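Local coordinates for ABC transporter, permease protein, putative (PDB 2P0S) that forms one domain of a putative ABC transporter permease, a membrane protein that probably takes part in ABC-type transport, at residues A[61-66]-A[92-97]; A[22-27]-A[87-92]; A[29-34]-A[80-85]. One frame throughout, in Å; residues are numbered along the deposited sequence.

Contact 1 of 3, residues A[61-66]-A[92-97]. With MG (magnesium ion), chain C.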
loop_
_atom_site.group_PDB
_atom_site.type_symbol
_atom_site.label_atom_id
_atom_site.label_comp_id
_atom_site.label_asym_id
_atom_site.label_seq_id
_atom_site.Cartn_x
_atom_site.Cartn_y
_atom_site.Cartn_z
ATOM N N GLN A 61 -18.671 1.280 -13.463
ATOM C CA GLN A 61 -19.379 2.548 -13.436
ATOM C C GLN A 61 -18.447 3.568 -12.778
ATOM O O GLN A 61 -17.438 3.203 -12.135
ATOM C CB GLN A 61 -20.675 2.423 -12.611
ATOM C CG GLN A 61 -21.530 3.682 -12.672
ATOM C CD GLN A 61 -22.965 3.494 -12.159
ATOM O OE1 GLN A 61 -23.463 2.324 -12.084
ATOM N NE2 GLN A 61 -23.646 4.639 -11.719
ATOM N N ASP A 62 -18.712 4.849 -13.080
ATOM C CA ASP A 62 -18.029 5.958 -12.429
ATOM C C ASP A 62 -18.162 5.730 -10.914
ATOM O O ASP A 62 -19.321 5.566 -10.461
ATOM C CB ASP A 62 -18.719 7.286 -12.851
ATOM C CG ASP A 62 -17.971 8.501 -12.312
ATOM O OD1 ASP A 62 -17.540 8.457 -11.145
ATOM O OD2 ASP A 62 -17.692 9.445 -13.104
ATOM N N LEU A 63 -17.035 5.717 -10.193
ATOM C CA LEU A 63 -16.962 5.270 -8.769
ATOM C C LEU A 63 -17.405 6.358 -7.860
ATOM O O LEU A 63 -17.678 6.065 -6.660
ATOM C CB LEU A 63 -15.543 4.771 -8.370
ATOM C CG LEU A 63 -15.168 3.573 -9.243
ATOM C CD1 LEU A 63 -13.760 3.110 -8.892
ATOM C CD2 LEU A 63 -16.105 2.314 -8.918
ATOM N N LEU A 64 -17.594 7.530 -8.463
ATOM C CA LEU A 64 -18.249 8.590 -7.672
ATOM C C LEU A 64 -19.729 8.428 -7.624
ATOM O O LEU A 64 -20.357 8.944 -6.618
ATOM C CB LEU A 64 -17.836 9.985 -8.175
ATOM C CG LEU A 64 -16.464 10.572 -7.785
ATOM C CD1 LEU A 64 -16.218 12.083 -8.060
ATOM C CD2 LEU A 64 -16.150 10.312 -6.332
ATOM N N GLU A 65 -20.382 7.899 -8.640
ATOM C CA GLU A 65 -21.834 7.619 -8.705
ATOM C C GLU A 65 -22.104 6.316 -8.010
ATOM O O GLU A 65 -22.976 6.193 -7.230
ATOM C CB GLU A 65 -22.334 7.487 -10.169
ATOM C CG GLU A 65 -22.064 8.716 -10.984
ATOM C CD GLU A 65 -22.228 8.486 -12.538
ATOM O OE1 GLU A 65 -21.784 9.403 -13.270
ATOM O OE2 GLU A 65 -22.815 7.438 -12.995
ATOM N N ASP A 66 -21.319 5.290 -8.254
ATOM C CA ASP A 66 -21.513 4.045 -7.567
ATOM C C ASP A 66 -20.178 3.417 -7.105
ATOM O O ASP A 66 -19.556 2.670 -7.881
ATOM C CB ASP A 66 -22.198 3.061 -8.486
ATOM C CG ASP A 66 -22.510 1.706 -7.799
ATOM O OD1 ASP A 66 -22.170 1.476 -6.593
ATOM O OD2 ASP A 66 -23.146 0.854 -8.487
ATOM N N ASP A 92 -7.619 7.823 -3.733
ATOM C CA ASP A 92 -6.896 9.108 -3.638
ATOM C C ASP A 92 -7.297 9.895 -4.878
ATOM O O ASP A 92 -7.424 11.141 -4.836
ATOM C CB ASP A 92 -5.388 8.843 -3.674
ATOM C CG ASP A 92 -4.768 8.284 -2.371
ATOM O OD1 ASP A 92 -5.352 8.392 -1.260
ATOM O OD2 ASP A 92 -3.574 7.774 -2.501
ATOM N N TYR A 93 -7.358 9.228 -6.043
ATOM C CA TYR A 93 -7.842 9.900 -7.231
ATOM C C TYR A 93 -9.258 10.550 -7.065
ATOM O O TYR A 93 -9.492 11.742 -7.402
ATOM C CB TYR A 93 -7.771 8.999 -8.435
ATOM C CG TYR A 93 -8.432 9.644 -9.620
ATOM C CD1 TYR A 93 -7.751 10.589 -10.378
ATOM C CD2 TYR A 93 -9.765 9.315 -10.036
ATOM C CE1 TYR A 93 -8.337 11.126 -11.567
ATOM C CE2 TYR A 93 -10.338 9.882 -11.196
ATOM C CZ TYR A 93 -9.596 10.850 -11.944
ATOM O OH TYR A 93 -10.074 11.422 -13.113
ATOM N N LEU A 94 -10.202 9.751 -6.570
ATOM C CA LEU A 94 -11.618 10.213 -6.479
ATOM C C LEU A 94 -11.707 11.331 -5.477
ATOM O O LEU A 94 -12.498 12.254 -5.728
ATOM C CB LEU A 94 -12.564 9.052 -6.034
ATOM C CG LEU A 94 -12.509 7.906 -7.105
ATOM C CD1 LEU A 94 -13.085 6.641 -6.356
ATOM C CD2 LEU A 94 -13.408 8.275 -8.253
ATOM N N SER A 95 -10.976 11.182 -4.362
ATOM C CA SER A 95 -10.943 12.276 -3.335
ATOM C C SER A 95 -10.436 13.593 -3.954
ATOM O O SER A 95 -11.062 14.681 -3.931
ATOM C CB SER A 95 -10.065 11.859 -2.198
ATOM O OG SER A 95 -10.709 10.727 -1.538
ATOM N N ASP A 96 -9.298 13.477 -4.618
ATOM C CA ASP A 96 -8.734 14.635 -5.271
ATOM C C ASP A 96 -9.630 15.261 -6.354
ATOM O O ASP A 96 -9.550 16.513 -6.568
ATOM C CB ASP A 96 -7.389 14.244 -5.966
ATOM C CG ASP A 96 -6.248 14.087 -5.001
ATOM O OD1 ASP A 96 -6.398 14.323 -3.773
ATOM O OD2 ASP A 96 -5.138 13.702 -5.485
ATOM N N LYS A 97 -10.359 14.418 -7.127
ATOM C CA LYS A 97 -11.246 14.925 -8.120
ATOM C C LYS A 97 -12.331 15.740 -7.416
ATOM O O LYS A 97 -12.709 16.801 -7.935
ATOM C CB LYS A 97 -11.878 13.779 -8.878
ATOM C CG LYS A 97 -12.800 14.202 -9.941
ATOM C CD LYS A 97 -13.022 13.046 -10.984
ATOM C CE LYS A 97 -13.832 13.527 -12.177
ATOM N NZ LYS A 97 -14.307 12.309 -12.935
HETATM MG MG MG C . -17.990 9.974 -14.997
HETATM O O HOH W 1 -14.600 9.237 -11.311
HETATM O O HOH W 2 -16.682 11.661 -11.840
HETATM O O HOH W 3 -19.936 9.277 -15.141
HETATM O O HOH W 4 -16.132 10.932 -15.086
HETATM O O HOH W 5 -18.725 11.852 -14.315
HETATM O O HOH W 6 -18.544 10.676 -17.023
HETATM O O HOH W 7 -17.300 8.087 -15.984
#
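L94 of helix 80-100 supplies the apolar part of this contact, its branched end set against L63 and L64 in the loop after strand 55-59. L94 CD1 reaches L63 CB at 3.7 Å. On the other branch, L94 CD2 lies against CG and CD2 of L64, and L94 CB stands 3.8 Å from L64 CD2; the side chains of L64 and L94 run antiparallel, alongside one another. I116 of the second subunit packs on L64 and L94, and its L118 on L63, which places this patch at the dimer interface.

The loop is shaped by an Asx turn: D62 OD1 accepts from L64 N at 2.8 Å, met nearly head-on, which fixes the rotation of the carboxylate. The other oxygen, OD2, binds the magnesium ion at 2.0 Å, and five waters complete an octahedral shell. Second-shell support comes from E65, whose OE1 accepts from water 3 of that shell while its OE2 accepts from Q61 NE2.

Water also links the charges. K97 NZ stops 4.4 Å from D62 OD2, and water 2 spans the gap, donating to D62 OD2 and accepting from K97 NZ; K97 finds its salt bridge in E20.

Contact 2 of 3, residues A[22-27]-A[87-92]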
loop_
_atom_site.group_PDB
_atom_site.type_symbol
_atom_site.label_atom_id
_atom_site.label_comp_id
_atom_site.label_asym_id
_atom_site.label_seq_id
_atom_site.Cartn_x
_atom_site.Cartn_y
_atom_site.Cartn_z
ATOM N N GLU A 22 -7.718 3.617 -15.931
ATOM C CA GLU A 22 -6.428 2.874 -16.201
ATOM C C GLU A 22 -5.196 3.765 -16.121
ATOM O O GLU A 22 -4.043 3.285 -15.818
ATOM C CB GLU A 22 -6.530 2.452 -17.580
ATOM C CG GLU A 22 -7.400 1.344 -17.864
ATOM C CD GLU A 22 -6.794 0.507 -19.133
ATOM O OE1 GLU A 22 -7.635 0.005 -19.804
ATOM O OE2 GLU A 22 -5.570 0.416 -19.385
ATOM N N GLN A 23 -5.385 5.083 -16.406
ATOM C CA GLN A 23 -4.244 6.057 -16.439
ATOM C C GLN A 23 -3.577 6.051 -15.064
ATOM O O GLN A 23 -2.410 6.430 -14.947
ATOM C CB GLN A 23 -4.748 7.457 -16.865
ATOM C CG GLN A 23 -5.813 8.014 -15.794
ATOM C CD GLN A 23 -6.227 9.461 -15.969
ATOM O OE1 GLN A 23 -5.404 10.307 -16.376
ATOM N NE2 GLN A 23 -7.549 9.774 -15.694
ATOM N N LEU A 24 -4.343 5.714 -13.973
ATOM C CA LEU A 24 -3.818 5.707 -12.644
ATOM C C LEU A 24 -2.813 4.630 -12.333
ATOM O O LEU A 24 -2.116 4.714 -11.275
ATOM C CB LEU A 24 -4.948 5.575 -11.606
ATOM C CG LEU A 24 -5.975 6.672 -11.746
ATOM C CD1 LEU A 24 -7.107 6.410 -10.688
ATOM C CD2 LEU A 24 -5.314 7.979 -11.494
ATOM N N PHE A 25 -2.711 3.646 -13.238
ATOM C CA PHE A 25 -1.920 2.429 -12.951
ATOM C C PHE A 25 -0.775 2.343 -13.884
ATOM O O PHE A 25 -0.049 1.378 -13.792
ATOM C CB PHE A 25 -2.872 1.191 -13.046
ATOM C CG PHE A 25 -3.956 1.197 -11.977
ATOM C CD1 PHE A 25 -3.675 0.821 -10.637
ATOM C CD2 PHE A 25 -5.182 1.735 -12.316
ATOM C CE1 PHE A 25 -4.660 0.834 -9.643
ATOM C CE2 PHE A 25 -6.208 1.808 -11.371
ATOM C CZ PHE A 25 -5.967 1.325 -10.051
ATOM N N LYS A 26 -0.495 3.393 -14.659
ATOM C CA LYS A 26 0.577 3.215 -15.700
ATOM C C LYS A 26 1.974 3.220 -15.042
ATOM O O LYS A 26 2.920 2.561 -15.592
ATOM C CB LYS A 26 0.514 4.318 -16.761
ATOM C CG LYS A 26 -0.836 4.499 -17.468
ATOM C CD LYS A 26 -0.796 3.848 -18.829
ATOM C CE LYS A 26 -2.156 3.271 -19.222
ATOM N NZ LYS A 26 -3.177 4.366 -19.455
ATOM N N GLU A 27 2.093 3.983 -13.927
ATOM C CA GLU A 27 3.397 4.125 -13.219
ATOM C C GLU A 27 3.645 3.249 -11.931
ATOM O O GLU A 27 4.484 3.616 -11.059
ATOM C CB GLU A 27 3.719 5.619 -12.918
ATOM C CG GLU A 27 4.196 6.466 -14.149
ATOM C CD GLU A 27 5.733 6.454 -14.419
ATOM O OE1 GLU A 27 6.365 7.577 -14.511
ATOM O OE2 GLU A 27 6.296 5.323 -14.539
ATOM N N SER A 87 -7.226 -0.128 -4.080
ATOM C CA SER A 87 -8.311 0.701 -3.411
ATOM C C SER A 87 -7.797 2.106 -3.043
ATOM O O SER A 87 -8.498 3.113 -3.227
ATOM C CB SER A 87 -8.735 -0.003 -2.124
ATOM O OG SER A 87 -9.381 -1.268 -2.416
ATOM N N ARG A 88 -6.555 2.148 -2.553
ATOM C CA ARG A 88 -5.948 3.471 -2.167
ATOM C C ARG A 88 -5.658 4.337 -3.381
ATOM O O ARG A 88 -5.820 5.566 -3.349
ATOM C CB ARG A 88 -4.687 3.326 -1.356
ATOM C CG ARG A 88 -4.870 2.814 0.102
ATOM C CD ARG A 88 -3.494 2.476 0.835
ATOM N NE ARG A 88 -3.802 1.902 2.135
ATOM C CZ ARG A 88 -3.989 2.703 3.182
ATOM N NH1 ARG A 88 -3.846 4.015 3.022
ATOM N NH2 ARG A 88 -4.310 2.164 4.394
ATOM N N ILE A 89 -5.219 3.734 -4.488
ATOM C CA ILE A 89 -4.897 4.488 -5.690
ATOM C C ILE A 89 -6.241 5.106 -6.181
ATOM O O ILE A 89 -6.293 6.291 -6.453
ATOM C CB ILE A 89 -4.209 3.580 -6.792
ATOM C CG1 ILE A 89 -2.771 3.271 -6.388
ATOM C CG2 ILE A 89 -4.163 4.197 -8.146
ATOM C CD1 ILE A 89 -2.246 2.115 -7.205
ATOM N N LEU A 90 -7.339 4.306 -6.238
ATOM C CA LEU A 90 -8.592 4.756 -6.791
ATOM C C LEU A 90 -9.095 5.809 -5.813
ATOM O O LEU A 90 -9.622 6.875 -6.224
ATOM C CB LEU A 90 -9.595 3.589 -6.876
ATOM C CG LEU A 90 -9.269 2.617 -8.008
ATOM C CD1 LEU A 90 -10.277 1.445 -7.879
ATOM C CD2 LEU A 90 -9.519 3.331 -9.390
ATOM N N SER A 91 -8.955 5.519 -4.528
ATOM C CA SER A 91 -9.551 6.465 -3.466
ATOM C C SER A 91 -8.923 7.829 -3.476
ATOM O O SER A 91 -9.566 8.893 -3.285
ATOM C CB SER A 91 -9.410 5.897 -2.029
ATOM O OG SER A 91 -10.040 4.590 -1.912
ATOM N N ASP A 92 -7.619 7.823 -3.733
ATOM C CA ASP A 92 -6.896 9.108 -3.638
ATOM C C ASP A 92 -7.297 9.895 -4.878
ATOM O O ASP A 92 -7.424 11.141 -4.836
ATOM C CB ASP A 92 -5.388 8.843 -3.674
ATOM C CG ASP A 92 -4.768 8.284 -2.371
ATOM O OD1 ASP A 92 -5.352 8.392 -1.260
ATOM O OD2 ASP A 92 -3.574 7.774 -2.501
#
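L24 and I89 mark the closest backbone approach, their CA atoms 7.1 Å apart where the short 3-10 segment 22-24 passes helix 80-100. No hydrogen bond joins the two segments, so side-chain packing carries the contact.

I89 fits into the angle between L24 and F25. Its CG2 lies 3.8 Å from L24 CB and about as far from the L24 carbonyl oxygen. The same methyl makes an off-centre CH-pi contact with F25, 4.2 Å from the ring centroid and 29° off the ring normal. The first torsion accounts for both reaches: CG2, anti to the backbone N, is the branch that meets L24 and the F25 ring, while CG1, beside the backbone N (chi1 -74°), carries CD1 toward the ring, where I89 CD1 comes within 3.7 Å of F25 CE1.

L90 meets the same ring differently. Its CG sits at the ring edge, near the plane and 4.1 Å from F25 CZ, and the two side chains cross at about a right angle. L90 also crosses L24 at about a right angle, with L24 CD1 and L90 CD2 4.1 Å apart.

S87 and S91 of the same helix serve the second subunit, their hydroxyls hydrogen-bonded to the backbone N of its V120 and L118. Within the chain, the buried F25 packs on I86 of the helix, on I14 of strand 11-16 and on the ring of F33 in strand 32-35, joining the helix to the sheet.

Contact 3 of 3, residues A[29-34]-A[80-85]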
loop_
_atom_site.group_PDB
_atom_site.type_symbol
_atom_site.label_atom_id
_atom_site.label_comp_id
_atom_site.label_asym_id
_atom_site.label_seq_id
_atom_site.Cartn_x
_atom_site.Cartn_y
_atom_site.Cartn_z
ATOM N N ASP A 29 4.714 0.390 -9.096
ATOM C CA ASP A 29 5.909 -0.434 -8.868
ATOM C C ASP A 29 5.720 -1.765 -8.128
ATOM O O ASP A 29 6.711 -2.429 -7.740
ATOM C CB ASP A 29 7.065 0.399 -8.268
ATOM C CG ASP A 29 6.827 0.741 -6.800
ATOM O OD1 ASP A 29 7.829 1.134 -6.097
ATOM O OD2 ASP A 29 5.654 0.626 -6.354
ATOM N N GLU A 30 4.471 -2.203 -7.993
ATOM C CA GLU A 30 4.146 -3.452 -7.306
ATOM C C GLU A 30 3.531 -4.565 -8.161
ATOM O O GLU A 30 3.738 -5.732 -7.842
ATOM C CB GLU A 30 3.090 -3.185 -6.191
ATOM C CG GLU A 30 3.705 -2.784 -4.886
ATOM C CD GLU A 30 2.681 -2.920 -3.755
ATOM O OE1 GLU A 30 1.850 -1.963 -3.629
ATOM O OE2 GLU A 30 2.711 -3.996 -3.045
ATOM N N PHE A 31 2.670 -4.170 -9.129
ATOM C CA PHE A 31 1.940 -5.084 -9.990
ATOM C C PHE A 31 2.128 -4.685 -11.480
ATOM O O PHE A 31 2.354 -3.499 -11.785
ATOM C CB PHE A 31 0.460 -5.181 -9.679
ATOM C CG PHE A 31 0.181 -5.280 -8.198
ATOM C CD1 PHE A 31 0.490 -6.452 -7.514
ATOM C CD2 PHE A 31 -0.323 -4.203 -7.504
ATOM C CE1 PHE A 31 0.220 -6.572 -6.164
ATOM C CE2 PHE A 31 -0.513 -4.314 -6.123
ATOM C CZ PHE A 31 -0.219 -5.497 -5.504
ATOM N N ARG A 32 1.895 -5.647 -12.350
ATOM C CA ARG A 32 2.062 -5.447 -13.762
ATOM C C ARG A 32 0.672 -5.202 -14.417
ATOM O O ARG A 32 -0.035 -6.159 -14.777
ATOM C CB ARG A 32 2.799 -6.679 -14.354
ATOM C CG ARG A 32 3.330 -6.372 -15.664
ATOM C CD ARG A 32 3.775 -7.671 -16.444
ATOM N NE ARG A 32 3.555 -7.388 -17.851
ATOM C CZ ARG A 32 2.878 -8.137 -18.730
ATOM N NH1 ARG A 32 2.745 -7.706 -19.998
ATOM N NH2 ARG A 32 2.311 -9.290 -18.357
ATOM N N PHE A 33 0.282 -3.934 -14.597
ATOM C CA PHE A 33 -1.029 -3.698 -15.121
ATOM C C PHE A 33 -1.093 -3.672 -16.637
ATOM O O PHE A 33 -0.229 -2.996 -17.308
ATOM C CB PHE A 33 -1.568 -2.346 -14.541
ATOM C CG PHE A 33 -1.863 -2.436 -13.059
ATOM C CD1 PHE A 33 -3.124 -2.954 -12.635
ATOM C CD2 PHE A 33 -0.997 -1.967 -12.086
ATOM C CE1 PHE A 33 -3.409 -3.084 -11.309
ATOM C CE2 PHE A 33 -1.300 -2.060 -10.677
ATOM C CZ PHE A 33 -2.553 -2.588 -10.273
ATOM N N VAL A 34 -2.119 -4.305 -17.207
ATOM C CA VAL A 34 -2.362 -4.245 -18.626
ATOM C C VAL A 34 -3.759 -3.986 -19.002
ATOM O O VAL A 34 -4.613 -4.115 -18.123
ATOM C CB VAL A 34 -1.903 -5.589 -19.318
ATOM C CG1 VAL A 34 -0.495 -5.950 -18.883
ATOM C CG2 VAL A 34 -2.838 -6.752 -18.891
ATOM N N ALA A 80 -4.009 -9.647 0.459
ATOM C CA ALA A 80 -4.887 -8.484 0.661
ATOM C C ALA A 80 -4.268 -7.222 0.085
ATOM O O ALA A 80 -4.962 -6.285 -0.183
ATOM C CB ALA A 80 -5.188 -8.272 2.155
ATOM N N SER A 81 -2.943 -7.204 -0.003
ATOM C CA SER A 81 -2.142 -6.141 -0.582
ATOM C C SER A 81 -2.619 -5.632 -1.954
ATOM O O SER A 81 -2.550 -4.440 -2.199
ATOM C CB SER A 81 -0.688 -6.621 -0.725
ATOM O OG SER A 81 -0.502 -7.377 -1.949
ATOM N N VAL A 82 -3.060 -6.534 -2.843
ATOM C CA VAL A 82 -3.559 -6.215 -4.194
ATOM C C VAL A 82 -4.801 -5.314 -4.028
ATOM O O VAL A 82 -4.821 -4.213 -4.533
ATOM C CB VAL A 82 -3.894 -7.513 -4.960
ATOM C CG1 VAL A 82 -4.515 -7.225 -6.190
ATOM C CG2 VAL A 82 -2.580 -8.403 -5.243
ATOM N N SER A 83 -5.812 -5.721 -3.305
ATOM C CA SER A 83 -6.987 -4.829 -3.127
ATOM C C SER A 83 -6.598 -3.585 -2.356
ATOM O O SER A 83 -7.064 -2.490 -2.667
ATOM C CB SER A 83 -8.080 -5.572 -2.383
ATOM O OG SER A 83 -8.980 -4.495 -1.879
ATOM N N ASN A 84 -5.771 -3.760 -1.318
ATOM C CA ASN A 84 -5.258 -2.622 -0.500
ATOM C C ASN A 84 -4.812 -1.500 -1.410
ATOM O O ASN A 84 -5.433 -0.391 -1.437
ATOM C CB ASN A 84 -4.102 -3.054 0.430
ATOM C CG ASN A 84 -4.591 -3.895 1.586
ATOM O OD1 ASN A 84 -3.795 -4.521 2.322
ATOM N ND2 ASN A 84 -5.922 -3.906 1.776
ATOM N N HIS A 85 -3.821 -1.841 -2.213
ATOM C CA HIS A 85 -3.025 -0.936 -3.089
ATOM C C HIS A 85 -3.935 -0.299 -4.134
ATOM O O HIS A 85 -3.959 0.940 -4.278
ATOM C CB HIS A 85 -1.981 -1.805 -3.825
ATOM C CG HIS A 85 -1.006 -1.037 -4.685
ATOM N ND1 HIS A 85 -0.124 -0.096 -4.174
ATOM C CD2 HIS A 85 -0.728 -1.113 -6.015
ATOM C CE1 HIS A 85 0.639 0.383 -5.150
ATOM N NE2 HIS A 85 0.305 -0.232 -6.266
#
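F31 and E30 meet H85 in a buried, mostly aromatic and apolar contact, with a carboxylate added, where the lead-in to strand 32-35, outermost in the sheet of this chain, packs against the first turns of helix 80-100. The rings of F31 and H85 have centroids 5.2 Å apart and planes inclined at 65°. F31 CE2 comes as close as 3.2 Å to H85 CD2, which lies near the plane of the phenyl ring at its edge. On its CE1 side F31 touches V82 CG2 at 3.5 Å, while E30 CB covers one face, offset toward the rim.

Strand 32-35 runs parallel to 11-16 in the mixed sheet, and F31 and V82 both also pack on I12 of that neighbour, so the helix start rests on the sheet through shared apolar residues.

The polar pair is less conventional. E30 and H85 reach tip to tip, with carboxylate and imidazole planes 78° apart. E30 OE1 lies 2.8 Å from H85 ND1 but over the face of the ring, an angle too poor for a hydrogen bond. With CG anti to the backbone N (chi1 -175°), H85 carries its imidazole out to E30 and F31; the other ring nitrogen, NE2, is hydrogen-bonded to N28 ND2. N28 OD1 accepts from the backbone N of E30 and F31, while S81 N makes a weak hydrogen bond to E30 OE2 of the second subunit.

In the fold
From the N terminus, the chain leaves strand 11-16 and supplies segment 22-27, then 29-34 leading into strand 32-35, then 61-66 between strands 55-59 and 70-74. In helix 80-100, segment 80-85 meets 29-34, then 87-92 meets 22-27, then 92-97 meets 61-66. Contact 2 closes the longest loop, and contact 3 lies within it; contact 1 crosses both, its second segment starting at D92, where contact 2 ends, and beyond contact 3. Contacts 1 and 2 touch, as do contacts 2 and 3, whereas contacts 1 and 3 do not. Together they tie one helix, which also meets the second subunit, to the connection from strand 11-16 into 32-35 and to the loop between 55-59 and 70-74.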